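Local atomic coordinates of NIF3-related protein (Bacillus cereus, PDB entry 2GX8), a protein that is of unknown function but, as a Nif3-family member, holds a conserved two-zinc centre in one part and carries a domain thought to be regulatory. Residues D139-A144 with H357-V362; K239-M244 with V253-Y258; N318-Q323 with D330-G335. All coordinates share one frame; numbering follows the deposited sequence.

Contact 1 (D139-A144 with H357-V362). With ZN (zinc ion), chain L; ZN (zinc ion), chain M.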
loop_
_atom_site.group_PDB
_atom_site.type_symbol
_atom_site.label_atom_id
_atom_site.label_comp_id
_atom_site.label_asym_id
_atom_site.label_seq_id
_atom_site.Cartn_x
_atom_site.Cartn_y
_atom_site.Cartn_z
ATOM N N ASP C 139 25.294 15.339 22.397
ATOM C CA ASP C 139 26.604 15.532 23.030
ATOM C C ASP C 139 26.501 16.680 23.991
ATOM O O ASP C 139 26.965 16.584 25.142
ATOM C CB ASP C 139 27.677 15.829 22.004
ATOM C CG ASP C 139 28.147 14.581 21.296
ATOM O OD1 ASP C 139 28.277 13.546 21.991
ATOM O OD2 ASP C 139 28.404 14.630 20.064
ATOM N N LEU C 140 25.874 17.757 23.511
ATOM C CA LEU C 140 25.603 18.954 24.317
ATOM C C LEU C 140 24.813 18.617 25.578
ATOM O O LEU C 140 25.062 19.194 26.630
ATOM C CB LEU C 140 24.865 20.019 23.491
ATOM C CG LEU C 140 25.696 20.672 22.381
ATOM C CD1 LEU C 140 24.831 21.347 21.325
ATOM C CD2 LEU C 140 26.720 21.651 22.975
ATOM N N LEU C 141 23.875 17.681 25.482
ATOM C CA LEU C 141 23.096 17.272 26.654
ATOM C C LEU C 141 23.889 16.340 27.567
ATOM O O LEU C 141 23.721 16.388 28.780
ATOM C CB LEU C 141 21.780 16.599 26.242
ATOM C CG LEU C 141 20.682 17.433 25.598
ATOM C CD1 LEU C 141 19.682 16.481 24.936
ATOM C CD2 LEU C 141 19.993 18.387 26.571
ATOM N N ALA C 142 24.723 15.470 26.996
ATOM C CA ALA C 142 25.593 14.607 27.815
ATOM C C ALA C 142 26.575 15.439 28.620
ATOM O O ALA C 142 26.736 15.187 29.800
ATOM C CB ALA C 142 26.334 13.603 26.966
ATOM N N GLU C 143 27.237 16.412 27.985
ATOM C CA GLU C 143 28.180 17.301 28.673
ATOM C C GLU C 143 27.457 18.006 29.786
ATOM O O GLU C 143 27.919 18.023 30.908
ATOM C CB GLU C 143 28.698 18.411 27.759
ATOM C CG GLU C 143 29.489 17.994 26.515
ATOM C CD GLU C 143 29.697 19.176 25.506
ATOM O OE1 GLU C 143 29.744 20.362 25.957
ATOM O OE2 GLU C 143 29.819 18.908 24.267
ATOM N N ALA C 144 26.305 18.591 29.460
ATOM C CA ALA C 144 25.501 19.358 30.413
ATOM C C ALA C 144 25.202 18.550 31.672
ATOM O O ALA C 144 25.215 19.085 32.783
ATOM C CB ALA C 144 24.215 19.824 29.750
ATOM N N HIS C 357 10.845 18.055 25.858
ATOM C CA HIS C 357 11.473 18.118 24.551
ATOM C C HIS C 357 12.300 19.422 24.424
ATOM O O HIS C 357 13.333 19.455 23.781
ATOM C CB HIS C 357 10.346 18.116 23.513
ATOM C CG HIS C 357 10.769 17.821 22.111
ATOM N ND1 HIS C 357 10.053 16.970 21.294
ATOM C CD2 HIS C 357 11.792 18.291 21.357
ATOM C CE1 HIS C 357 10.610 16.928 20.098
ATOM N NE2 HIS C 357 11.683 17.707 20.118
ATOM N N ASN C 358 11.846 20.481 25.082
ATOM C CA ASN C 358 12.493 21.770 24.995
ATOM C C ASN C 358 13.906 21.831 25.546
ATOM O O ASN C 358 14.547 22.846 25.372
ATOM C CB ASN C 358 11.630 22.841 25.651
ATOM C CG ASN C 358 12.118 24.246 25.379
ATOM O OD1 ASN C 358 11.925 24.787 24.283
ATOM N ND2 ASN C 358 12.722 24.862 26.387
ATOM N N VAL C 359 14.405 20.772 26.187
ATOM C CA VAL C 359 15.780 20.804 26.679
ATOM C C VAL C 359 16.794 20.790 25.526
ATOM O O VAL C 359 17.982 20.983 25.738
ATOM C CB VAL C 359 16.097 19.692 27.731
ATOM C CG1 VAL C 359 15.105 19.760 28.872
ATOM C CG2 VAL C 359 16.095 18.309 27.111
ATOM N N GLU C 360 16.318 20.534 24.310
ATOM C CA GLU C 360 17.152 20.596 23.108
ATOM C C GLU C 360 17.573 22.015 22.782
ATOM O O GLU C 360 18.324 22.248 21.862
ATOM C CB GLU C 360 16.391 20.102 21.903
ATOM C CG GLU C 360 16.223 18.643 21.893
ATOM C CD GLU C 360 15.613 18.198 20.581
ATOM O OE1 GLU C 360 14.680 18.873 20.090
ATOM O OE2 GLU C 360 16.086 17.184 20.030
ATOM N N LYS C 361 17.046 22.966 23.532
ATOM C CA LYS C 361 17.378 24.362 23.381
ATOM C C LYS C 361 18.895 24.596 23.543
ATOM O O LYS C 361 19.400 25.643 23.149
ATOM C CB LYS C 361 16.587 25.151 24.426
ATOM C CG LYS C 361 17.014 24.831 25.856
ATOM C CD LYS C 361 16.274 25.683 26.836
ATOM C CE LYS C 361 16.749 25.462 28.275
ATOM N NZ LYS C 361 16.087 24.350 28.954
ATOM N N VAL C 362 19.621 23.620 24.112
ATOM C CA VAL C 362 21.091 23.742 24.346
ATOM C C VAL C 362 21.824 23.852 23.035
ATOM O O VAL C 362 22.959 24.272 22.949
ATOM C CB VAL C 362 21.652 22.521 25.067
ATOM C CG1 VAL C 362 21.221 22.532 26.502
ATOM C CG2 VAL C 362 21.217 21.227 24.347
HETATM ZN ZN ZN L . 13.049 17.870 18.478
HETATM ZN ZN ZN M . 16.217 17.049 17.880
#
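Leu-141 packs against Val-359 and Val-362, which come one residue before and two residues after Glu-360, the glutamate whose carboxylate bridges two zinc ions. CD2 of Leu-141 stops 3.4 Å from Val-359 O and also meets Val-359 CG2 at 3.9 Å, so that the tip of Leu-141 links helix 137-145 to the 3-10 turn at 357-361. Val-362 extends the apolar patch. Its CG2 lies between its own backbone N and carbonyl carbon (chi1 -73° for the other branch, CG1), and there it faces the helix, 3.8 Å from Leu-141 CD2 and 3.9 Å from Leu-140 CB. The side chains of Leu-141 and Val-362 cross at about a right angle, while Leu-140 drops CD1 near Val-362 O.

The turn is thus two-sided. Val-359 and Val-362 are directed at the helix, whereas Glu-360 departs the other way on an extended chain (chi2 -173°) to the metals. Its carboxylate spans both ions, with Glu-360 OE1 2.5 Å from the zinc of chain L and Glu-360 OE2 2.2 Å from the zinc of chain M. His-357 adds NE2 to the chain L zinc at 2.1 Å. His-93 is the third protein ligand of that ion, and His-92 and Asp-131 join Glu-360 at the other. Asp-336 takes a hydrogen bond from ND1 of His-357, which, with the zinc bond, helps hold the rotation of the imidazole, and Tyr-339 of the second subunit stacks on that ring.

The turn lies between strand 351-354 and helix 362-377, and Leu-292 of helix 281-292 packs against both segments, touching Leu-141, Ala-144 and Val-359.

Contact 2 (K239-M244 with V253-Y258)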
loop_
_atom_site.group_PDB
_atom_site.type_symbol
_atom_site.label_atom_id
_atom_site.label_comp_id
_atom_site.label_asym_id
_atom_site.label_seq_id
_atom_site.Cartn_x
_atom_site.Cartn_y
_atom_site.Cartn_z
ATOM N N LYS C 239 36.659 14.957 -3.036
ATOM C CA LYS C 239 37.755 15.828 -2.620
ATOM C C LYS C 239 39.108 15.103 -2.662
ATOM O O LYS C 239 40.079 15.637 -3.189
ATOM C CB LYS C 239 37.472 16.420 -1.225
ATOM C CG LYS C 239 38.672 17.072 -0.576
ATOM C CD LYS C 239 38.345 17.820 0.702
ATOM C CE LYS C 239 39.602 18.529 1.191
ATOM N NZ LYS C 239 39.330 19.522 2.259
ATOM N N VAL C 240 39.163 13.883 -2.132
ATOM C CA VAL C 240 40.403 13.104 -2.103
ATOM C C VAL C 240 40.923 12.683 -3.499
ATOM O O VAL C 240 42.132 12.732 -3.761
ATOM C CB VAL C 240 40.290 11.888 -1.137
ATOM C CG1 VAL C 240 41.445 10.928 -1.328
ATOM C CG2 VAL C 240 40.193 12.358 0.335
ATOM N N ILE C 241 40.012 12.285 -4.388
ATOM C CA ILE C 241 40.369 11.918 -5.763
ATOM C C ILE C 241 40.896 13.155 -6.516
ATOM O O ILE C 241 41.887 13.072 -7.241
ATOM C CB ILE C 241 39.159 11.240 -6.534
ATOM C CG1 ILE C 241 38.733 9.917 -5.871
ATOM C CG2 ILE C 241 39.454 10.999 -8.013
ATOM C CD1 ILE C 241 39.871 8.979 -5.561
ATOM N N LYS C 242 40.248 14.302 -6.322
ATOM C CA LYS C 242 40.662 15.527 -6.994
ATOM C C LYS C 242 42.075 15.964 -6.593
ATOM O O LYS C 242 42.876 16.344 -7.452
ATOM C CB LYS C 242 39.646 16.654 -6.752
ATOM C CG LYS C 242 40.044 17.992 -7.381
ATOM C CD LYS C 242 38.998 19.062 -7.199
ATOM C CE LYS C 242 37.806 18.838 -8.095
ATOM N NZ LYS C 242 36.939 20.044 -8.117
ATOM N N ALA C 243 42.372 15.902 -5.296
ATOM C CA ALA C 243 43.688 16.267 -4.761
ATOM C C ALA C 243 44.757 15.297 -5.252
ATOM O O ALA C 243 45.884 15.684 -5.593
ATOM C CB ALA C 243 43.654 16.273 -3.247
ATOM N N MET C 244 44.383 14.027 -5.279
ATOM C CA MET C 244 45.245 12.962 -5.740
ATOM C C MET C 244 45.645 13.198 -7.208
ATOM O O MET C 244 46.846 13.199 -7.543
ATOM C CB MET C 244 44.476 11.664 -5.625
ATOM C CG MET C 244 45.252 10.425 -5.915
ATOM S SD MET C 244 44.097 9.047 -6.095
ATOM C CE MET C 244 43.456 9.322 -7.740
ATOM N N VAL C 253 45.123 9.190 -15.101
ATOM C CA VAL C 253 45.537 8.500 -13.868
ATOM C C VAL C 253 44.780 7.195 -13.569
ATOM O O VAL C 253 43.542 7.159 -13.594
ATOM C CB VAL C 253 45.392 9.443 -12.641
ATOM C CG1 VAL C 253 45.872 8.764 -11.348
ATOM C CG2 VAL C 253 46.154 10.732 -12.861
ATOM N N ALA C 254 45.527 6.135 -13.260
ATOM C CA ALA C 254 44.928 4.835 -12.924
ATOM C C ALA C 254 44.838 4.637 -11.427
ATOM O O ALA C 254 45.846 4.609 -10.719
ATOM C CB ALA C 254 45.710 3.691 -13.545
ATOM N N TYR C 255 43.608 4.511 -10.956
ATOM C CA TYR C 255 43.336 4.300 -9.570
ATOM C C TYR C 255 42.082 3.456 -9.503
ATOM O O TYR C 255 41.261 3.457 -10.426
ATOM C CB TYR C 255 43.160 5.638 -8.812
ATOM C CG TYR C 255 41.944 6.452 -9.228
ATOM C CD1 TYR C 255 41.994 7.317 -10.330
ATOM C CD2 TYR C 255 40.752 6.373 -8.517
ATOM C CE1 TYR C 255 40.883 8.055 -10.713
ATOM C CE2 TYR C 255 39.630 7.110 -8.902
ATOM C CZ TYR C 255 39.707 7.942 -9.999
ATOM O OH TYR C 255 38.612 8.683 -10.373
ATOM N N ASP C 256 41.945 2.757 -8.386
ATOM C CA ASP C 256 40.843 1.863 -8.135
ATOM C C ASP C 256 40.206 2.287 -6.847
ATOM O O ASP C 256 40.876 2.807 -5.979
ATOM C CB ASP C 256 41.366 0.429 -7.972
ATOM C CG ASP C 256 42.102 -0.083 -9.207
ATOM O OD1 ASP C 256 41.679 0.217 -10.344
ATOM O OD2 ASP C 256 43.106 -0.804 -9.054
ATOM N N VAL C 257 38.902 2.100 -6.732
ATOM C CA VAL C 257 38.207 2.367 -5.482
ATOM C C VAL C 257 37.498 1.062 -5.150
ATOM O O VAL C 257 36.626 0.623 -5.882
ATOM C CB VAL C 257 37.201 3.535 -5.602
ATOM C CG1 VAL C 257 36.518 3.745 -4.303
ATOM C CG2 VAL C 257 37.899 4.801 -5.995
ATOM N N TYR C 258 37.903 0.426 -4.065
ATOM C CA TYR C 258 37.342 -0.831 -3.664
ATOM C C TYR C 258 36.362 -0.560 -2.561
ATOM O O TYR C 258 36.666 0.215 -1.656
ATOM C CB TYR C 258 38.430 -1.713 -3.038
ATOM C CG TYR C 258 39.493 -2.210 -3.957
ATOM C CD1 TYR C 258 40.543 -1.404 -4.326
ATOM C CD2 TYR C 258 39.483 -3.516 -4.402
ATOM C CE1 TYR C 258 41.535 -1.873 -5.170
ATOM C CE2 TYR C 258 40.448 -3.987 -5.222
ATOM C CZ TYR C 258 41.474 -3.161 -5.608
ATOM O OH TYR C 258 42.437 -3.634 -6.424
#
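Met-244 and Tyr-255 form a Met-aromatic contact where helix 237-247 packs on strand 255-260, a helix-on-sheet arrangement consistent with the PII-like insert domain of this family, probably the regulatory one.

The aromatic interaction is chiefly a CH-pi contact. Met-244 CE sits over one face of the Tyr-255 ring, 3.9 Å from its centroid and 26° off the ring normal, displaced toward the rim near CG and CD1. The sulfur stands further off, SD being 5.2 Å from the centroid in an oblique position, so the methyl does the touching. A bend at the end of the methionine (chi3 77°) lays CE over the ring. Tyr-255 meets it with CG held between its own backbone N and carbonyl carbon (chi1 66°).

Apolar packing supplies the rest. One helical turn before Met-244, Ile-241 crosses the tyrosine at about a right angle and touches it with two branches, CD1 3.8 Å from Tyr-255 CE2 and CG2 in an oblique position by the phenol end. Val-253 joins from the start of 253-258, its CG1 4.4 Å from Met-244 CE, a looser contact. Met-244 also touches Val-166 of strand 150-168 and Leu-180 of helix 170-182.

The polar bonds of the strand run to other partners: the backbone of Asp-256 pairs with Val-165 of strand 150-168, and its carboxylate forms a salt bridge with Lys-163 of the third subunit. A bound Tris molecule, probably from the crystallisation liquor, lies about 3 Å from the Tyr-255 side chain, and Ile-241 CG2 closes in to 3.4 Å from Tyr-255 OH.

Contact 3 (N318-Q323 with D330-G335)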
loop_
_atom_site.group_PDB
_atom_site.type_symbol
_atom_site.label_atom_id
_atom_site.label_comp_id
_atom_site.label_asym_id
_atom_site.label_seq_id
_atom_site.Cartn_x
_atom_site.Cartn_y
_atom_site.Cartn_z
ATOM N N ASN C 318 10.682 8.115 22.725
ATOM C CA ASN C 318 9.799 7.008 23.034
ATOM C C ASN C 318 10.203 5.703 22.356
ATOM O O ASN C 318 10.049 4.623 22.913
ATOM C CB ASN C 318 8.429 7.357 22.494
ATOM C CG ASN C 318 7.691 8.340 23.369
ATOM O OD1 ASN C 318 7.358 8.037 24.513
ATOM N ND2 ASN C 318 7.374 9.506 22.816
ATOM N N LYS C 319 10.716 5.811 21.138
ATOM C CA LYS C 319 11.095 4.639 20.361
ATOM C C LYS C 319 12.386 3.918 20.780
ATOM O O LYS C 319 12.654 2.818 20.300
ATOM C CB LYS C 319 11.132 4.998 18.865
ATOM C CG LYS C 319 9.751 5.227 18.277
ATOM C CD LYS C 319 9.770 5.135 16.745
ATOM C CE LYS C 319 8.333 5.013 16.183
ATOM N NZ LYS C 319 8.305 4.713 14.684
ATOM N N TYR C 320 13.153 4.511 21.693
ATOM C CA TYR C 320 14.446 3.944 22.085
ATOM C C TYR C 320 14.567 3.434 23.492
ATOM O O TYR C 320 15.670 3.284 24.001
ATOM C CB TYR C 320 15.540 4.933 21.773
ATOM C CG TYR C 320 15.458 5.293 20.313
ATOM C CD1 TYR C 320 14.904 6.488 19.911
ATOM C CD2 TYR C 320 15.851 4.382 19.340
ATOM C CE1 TYR C 320 14.782 6.806 18.527
ATOM C CE2 TYR C 320 15.741 4.667 17.984
ATOM C CZ TYR C 320 15.206 5.883 17.581
ATOM O OH TYR C 320 15.094 6.168 16.218
ATOM N N ILE C 321 13.446 3.127 24.123
ATOM C CA ILE C 321 13.505 2.583 25.460
ATOM C C ILE C 321 14.144 1.177 25.497
ATOM O O ILE C 321 14.786 0.831 26.488
ATOM C CB ILE C 321 12.121 2.620 26.182
ATOM C CG1 ILE C 321 11.138 1.665 25.526
ATOM C CG2 ILE C 321 11.563 4.056 26.182
ATOM C CD1 ILE C 321 9.914 1.365 26.356
ATOM N N ASN C 322 13.983 0.380 24.440
ATOM C CA ASN C 322 14.528 -0.969 24.421
ATOM C C ASN C 322 16.013 -0.946 24.253
ATOM O O ASN C 322 16.726 -1.738 24.873
ATOM C CB ASN C 322 13.861 -1.835 23.355
ATOM C CG ASN C 322 12.502 -2.324 23.799
ATOM O OD1 ASN C 322 11.494 -1.687 23.525
ATOM N ND2 ASN C 322 12.478 -3.406 24.581
ATOM N N GLN C 323 16.465 -0.007 23.435
ATOM C CA GLN C 323 17.879 0.203 23.191
ATOM C C GLN C 323 18.546 0.656 24.472
ATOM O O GLN C 323 19.518 0.068 24.915
ATOM C CB GLN C 323 18.055 1.219 22.047
ATOM C CG GLN C 323 19.467 1.333 21.479
ATOM C CD GLN C 323 20.074 0.038 20.838
ATOM O OE1 GLN C 323 19.435 -1.022 20.737
ATOM N NE2 GLN C 323 21.330 0.144 20.418
ATOM N N ASP C 330 20.391 2.764 33.523
ATOM C CA ASP C 330 19.707 2.671 34.808
ATOM C C ASP C 330 18.543 3.644 34.751
ATOM O O ASP C 330 17.522 3.439 35.422
ATOM C CB ASP C 330 20.638 3.089 35.949
ATOM C CG ASP C 330 21.687 2.046 36.266
ATOM O OD1 ASP C 330 21.343 0.840 36.318
ATOM O OD2 ASP C 330 22.857 2.435 36.500
ATOM N N VAL C 331 18.720 4.695 33.944
ATOM C CA VAL C 331 17.756 5.761 33.779
ATOM C C VAL C 331 17.854 6.311 32.354
ATOM O O VAL C 331 18.927 6.332 31.767
ATOM C CB VAL C 331 18.016 6.912 34.785
ATOM C CG1 VAL C 331 19.336 7.531 34.528
ATOM C CG2 VAL C 331 16.926 7.992 34.704
ATOM N N TYR C 332 16.743 6.783 31.815
ATOM C CA TYR C 332 16.715 7.330 30.458
ATOM C C TYR C 332 16.122 8.744 30.465
ATOM O O TYR C 332 15.008 8.938 30.890
ATOM C CB TYR C 332 15.947 6.357 29.549
ATOM C CG TYR C 332 15.785 6.723 28.063
ATOM C CD1 TYR C 332 14.616 6.381 27.386
ATOM C CD2 TYR C 332 16.791 7.399 27.340
ATOM C CE1 TYR C 332 14.440 6.680 26.016
ATOM C CE2 TYR C 332 16.609 7.726 25.934
ATOM C CZ TYR C 332 15.427 7.359 25.305
ATOM O OH TYR C 332 15.184 7.631 23.949
ATOM N N VAL C 333 16.874 9.725 29.978
ATOM C CA VAL C 333 16.428 11.113 29.951
ATOM C C VAL C 333 16.002 11.499 28.550
ATOM O O VAL C 333 16.854 11.687 27.700
ATOM C CB VAL C 333 17.570 12.078 30.342
ATOM C CG1 VAL C 333 17.097 13.518 30.265
ATOM C CG2 VAL C 333 18.080 11.763 31.709
ATOM N N THR C 334 14.697 11.670 28.327
ATOM C CA THR C 334 14.165 12.007 27.003
ATOM C C THR C 334 12.832 12.754 27.115
ATOM O O THR C 334 12.205 12.729 28.173
ATOM C CB THR C 334 13.998 10.706 26.169
ATOM O OG1 THR C 334 13.749 11.008 24.783
ATOM C CG2 THR C 334 12.909 9.808 26.762
ATOM N N GLY C 335 12.375 13.397 26.039
ATOM C CA GLY C 335 11.116 14.126 26.067
ATOM C C GLY C 335 9.926 13.372 25.507
ATOM O O GLY C 335 10.057 12.283 24.939
#
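Tyr-320, Ile-321 and Tyr-332 make a buried helix-to-strand packing inside a beta-alpha-beta unit, in which strand 306-313 leads through helix 321-326 to strand 331-335. The phenol of Tyr-332, with CG anti to the backbone N (chi1 180°), reaches from the strand to the start of the helix. There Tyr-332 OH comes 3.5 Å from CB of Tyr-320, the N-cap residue, and lies at the edge of that ring, near its plane. This oxygen is hydrogen-bonded to Gly-317 O, which ties the ring to the loop just ahead of the helix. Along the strand, Thr-334 places CG2 over one face of the Tyr-332 ring, 3.5 Å above the plane.

At the C-terminal end of the strand the contact loosens. Asn-318 ND2 is 4.4 Å from Gly-335 O, too long to be a bond; the amide serves the loops instead, ND2 with Asp-316 and Asp-336 and OD1 with Tyr-338 N. Nearer the middle of the strand, Ile-321 crosses Tyr-332 at about a right angle and touches it from the ring's edge, Ile-321 CG2 lying 3.9 Å from Tyr-332 CE1.

How the contacts relate
Contacts 1 and 3 lie on the same side of the chain's centre, near the zinc site. Their centres are about 15 Å apart and their nearest atoms about 4 Å, without touching. Asp-336 connects them: its carboxylate bonds to the zinc ligand His-357, and its backbone O receives Asn-318 ND2 of contact 3. Gly-335 lies about 9 Å from a zinc ion, and the zinc of chain L is 3.3 Å from the zinc of chain M. Contact 2 is remote, on the opposite side of the chain's centre, its centre about 40 Å from that of contact 1 and 43 Å from that of contact 3. Both contacts 2 and 3 are nested in the long loop that contact 1 closes, and both reach the same mixed sheet.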